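Local coordinates for protein CrmK (Actinoalloteichus sp. WH1-2216-6, PDB 5I1V) that acts as an FAD-dependent oxidoreductase with a covalently bound flavin, probably an oxidase that recycles shunt products in caerulomycin biosynthesis, at residues A[262-267]-A[280-285]. Residues are numbered along the deposited sequence; the frame is centred on the assembly and turned at random. Where two conformers were deposited one is given.
Sequences IGLYAL and MHAQIP
The antiparallel β-hairpin of strands 265-271 and 277-285 lies inside an eight-stranded antiparallel sheet, and its short segments run at 174°. Y265/Q283 and L267/H281 are hydrogen-bonded pairs, each closed by two backbone bonds; the straightest, L267 N to H281 O, spans 2.9 Å. A266/A282 between them is a non-hydrogen-bonded pair on the opposite face, its CB atoms 3.8 Å apart. Y265, L267, H281 and Q283 share one face, and F123, an FAD-binding residue, touches the Y265 side chain. The sheet approaches the flavin here, the Y265 side chain lying about 7 Å from the bound FAD, consistent with the substrate-binding domain of berberine-bridge-type oxidases. H281 CG sits between its own N and C (chi1 58°), which carries the imidazole alongside L267 until NE2 lies 3.3 Å from L267 CB. L267 CD2 meets H281 CE1 at 3.6 Å. An alanine at L267 would keep CB but remove CG, CD1 and CD2, and would probably cost the apolar contact along the CE1 side of the imidazole. Q283 CG is placed likewise, and the side chain crosses Y265 obliquely, its amide plane 72° from the phenol ring, with CD 4.0 Å from Y265 CD2. Y265 and H281 point the same way, and one water joins their tips, lying in the plane of both rings, 2.5 Å from Y265 OH and 3.2 Å from H281 NE2.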
ATOM      1  N   ILE A 262       8.207  11.793 -26.683  1.00 23.77           N
ATOM      2  CA  ILE A 262       6.857  11.508 -26.181  1.00 24.69           C
ATOM      3  C   ILE A 262       6.873  10.509 -25.042  1.00 24.96           C
ATOM      4  O   ILE A 262       5.981  10.536 -24.181  1.00 25.48           O
ATOM      5  CB  ILE A 262       5.869  11.113 -27.298  1.00 25.25           C
ATOM      6  CG1 ILE A 262       4.413  11.130 -26.780  1.00 26.14           C
ATOM      7  CG2 ILE A 262       6.267   9.772 -27.945  1.00 28.15           C
ATOM      8  CD1 ILE A 262       3.936  12.458 -26.219  1.00 28.99           C
ATOM      9  N   GLY A 263       7.904   9.676 -25.014  1.00 23.98           N
ATOM     10  CA  GLY A 263       8.061   8.665 -23.998  1.00 25.66           C
ATOM     11  C   GLY A 263       8.467   9.220 -22.655  1.00 25.04           C
ATOM     12  O   GLY A 263       8.324   8.539 -21.647  1.00 25.07           O
ATOM     13  N   LEU A 264       8.966  10.458 -22.632  1.00 23.57           N
ATOM     14  CA  LEU A 264       9.309  11.102 -21.370  1.00 24.31           C
ATOM     15  C   LEU A 264       8.055  11.676 -20.688  1.00 22.62           C
ATOM     16  O   LEU A 264       7.368  12.538 -21.222  1.00 22.92           O
ATOM     17  CB  LEU A 264      10.393  12.149 -21.593  1.00 23.11           C
ATOM     18  CG  LEU A 264      11.229  12.679 -20.433  1.00 25.48           C
ATOM     19  CD1 LEU A 264      12.407  13.503 -20.948  1.00 28.17           C
ATOM     20  CD2 LEU A 264      10.370  13.502 -19.496  1.00 26.52           C
ATOM     21  N   TYR A 265       7.773  11.168 -19.494  1.00 21.99           N
ATOM     22  CA  TYR A 265       6.627  11.594 -18.679  1.00 21.67           C
ATOM     23  C   TYR A 265       7.177  12.315 -17.464  1.00 21.39           C
ATOM     24  O   TYR A 265       8.045  11.794 -16.765  1.00 20.63           O
ATOM     25  CB  TYR A 265       5.837  10.364 -18.195  1.00 22.41           C
ATOM     26  CG  TYR A 265       4.867  10.679 -17.079  1.00 22.99           C
ATOM     27  CD1 TYR A 265       3.666  11.349 -17.346  1.00 21.46           C
ATOM     28  CD2 TYR A 265       5.147  10.335 -15.760  1.00 23.96           C
ATOM     29  CE1 TYR A 265       2.784  11.666 -16.342  1.00 20.89           C
ATOM     30  CE2 TYR A 265       4.278  10.675 -14.735  1.00 24.32           C
ATOM     31  CZ  TYR A 265       3.092  11.341 -15.040  1.00 23.78           C
ATOM     32  OH  TYR A 265       2.203  11.650 -14.032  1.00 26.66           O
ATOM     33  N   ALA A 266       6.639  13.483 -17.178  1.00 22.17           N
ATOM     34  CA  ALA A 266       7.083  14.216 -16.001  1.00 22.81           C
ATOM     35  C   ALA A 266       5.958  14.891 -15.248  1.00 23.57           C
ATOM     36  O   ALA A 266       4.969  15.342 -15.855  1.00 25.73           O
ATOM     37  CB  ALA A 266       8.129  15.222 -16.411  1.00 24.05           C
ATOM     38  N   LEU A 267       6.116  14.951 -13.926  1.00 23.66           N
ATOM     39  CA  LEU A 267       5.171  15.621 -13.062  1.00 27.75           C
ATOM     40  C   LEU A 267       5.920  16.623 -12.180  1.00 26.28           C
ATOM     41  O   LEU A 267       6.851  16.255 -11.482  1.00 29.09           O
ATOM     42  CB  LEU A 267       4.452  14.604 -12.203  1.00 29.61           C
ATOM     43  CG  LEU A 267       3.290  15.116 -11.354  1.00 34.90           C
ATOM     44  CD1 LEU A 267       2.147  14.109 -11.224  1.00 39.94           C
ATOM     45  CD2 LEU A 267       3.770  15.444  -9.972  1.00 36.53           C
ATOM     46  N   MET A 280       9.978  17.384  -8.668  1.00 28.66           N
ATOM     47  CA  MET A 280       9.553  16.821  -9.932  1.00 29.19           C
ATOM     48  C   MET A 280      10.050  15.404 -10.068  1.00 27.83           C
ATOM     49  O   MET A 280      11.151  15.083  -9.617  1.00 27.64           O
ATOM     50  CB  MET A 280      10.030  17.666 -11.102  1.00 29.74           C
ATOM     51  CG  MET A 280       9.837  16.971 -12.446  1.00 31.27           C
ATOM     52  SD  MET A 280      10.469  17.975 -13.767  1.00 32.78           S
ATOM     53  CE  MET A 280      12.164  17.440 -13.690  1.00 33.81           C
ATOM     54  N   HIS A 281       9.210  14.550 -10.661  1.00 27.12           N
ATOM     55  CA  HIS A 281       9.705  13.257 -11.099  0.50 27.91           C
ATOM     56  C   HIS A 281       9.497  13.113 -12.594  1.00 27.42           C
ATOM     57  O   HIS A 281       8.528  13.603 -13.166  1.00 28.22           O
ATOM     58  CB  HIS A 281       9.096  12.087 -10.326  0.50 30.55           C
ATOM     59  CG  HIS A 281       7.610  12.019 -10.403  0.50 31.26           C
ATOM     60  ND1 HIS A 281       6.798  12.509  -9.408  0.50 33.08           N
ATOM     61  CD2 HIS A 281       6.787  11.546 -11.365  0.50 34.05           C
ATOM     62  CE1 HIS A 281       5.534  12.322  -9.741  0.50 35.22           C
ATOM     63  NE2 HIS A 281       5.499  11.733 -10.921  0.50 36.11           N
ATOM     64  N   ALA A 282      10.480  12.496 -13.232  1.00 24.62           N
ATOM     65  CA  ALA A 282      10.442  12.239 -14.648  1.00 27.80           C
ATOM     66  C   ALA A 282      10.977  10.864 -14.948  1.00 26.79           C
ATOM     67  O   ALA A 282      11.818  10.316 -14.185  1.00 27.65           O
ATOM     68  CB  ALA A 282      11.209  13.295 -15.406  1.00 28.96           C
ATOM     69  N   GLN A 283      10.447  10.278 -16.025  1.00 25.31           N
ATOM     70  CA  GLN A 283      10.805   8.948 -16.426  1.00 24.12           C
ATOM     71  C   GLN A 283      10.741   8.847 -17.914  1.00 23.46           C
ATOM     72  O   GLN A 283       9.965   9.522 -18.537  1.00 22.15           O
ATOM     73  CB  GLN A 283       9.878   7.881 -15.768  1.00 24.73           C
ATOM     74  CG  GLN A 283       8.423   7.988 -16.181  1.00 26.60           C
ATOM     75  CD  GLN A 283       7.439   7.067 -15.475  1.00 28.73           C
ATOM     76  OE1 GLN A 283       7.336   7.043 -14.281  1.00 28.68           O
ATOM     77  NE2 GLN A 283       6.671   6.336 -16.246  1.00 32.49           N
ATOM     78  N   ILE A 284      11.576   7.989 -18.481  1.00 24.14           N
ATOM     79  CA  ILE A 284      11.629   7.742 -19.911  1.00 24.39           C
ATOM     80  C   ILE A 284      12.088   6.315 -20.103  1.00 24.60           C
ATOM     81  O   ILE A 284      12.991   5.861 -19.424  1.00 25.63           O
ATOM     82  CB  ILE A 284      12.577   8.720 -20.642  1.00 24.75           C
ATOM     83  CG1 ILE A 284      12.413   8.635 -22.163  1.00 26.05           C
ATOM     84  CG2 ILE A 284      14.006   8.545 -20.170  1.00 25.73           C
ATOM     85  CD1 ILE A 284      13.221   9.666 -22.968  1.00 26.80           C
ATOM     86  N   PRO A 285      11.431   5.579 -20.992  1.00 24.30           N
ATOM     87  CA  PRO A 285      11.918   4.216 -21.163  1.00 25.85           C
ATOM     88  C   PRO A 285      13.377   4.126 -21.641  1.00 28.35           C
ATOM     89  O   PRO A 285      13.842   4.955 -22.424  1.00 26.70           O
ATOM     90  CB  PRO A 285      10.985   3.638 -22.226  1.00 25.68           C
ATOM     91  CG  PRO A 285       9.765   4.518 -22.209  1.00 23.49           C
ATOM     92  CD  PRO A 285      10.297   5.886 -21.866  1.00 24.89           C
TER
HETATM   93  O   HOH W   1       2.630  10.638 -11.791  1.00 41.23           O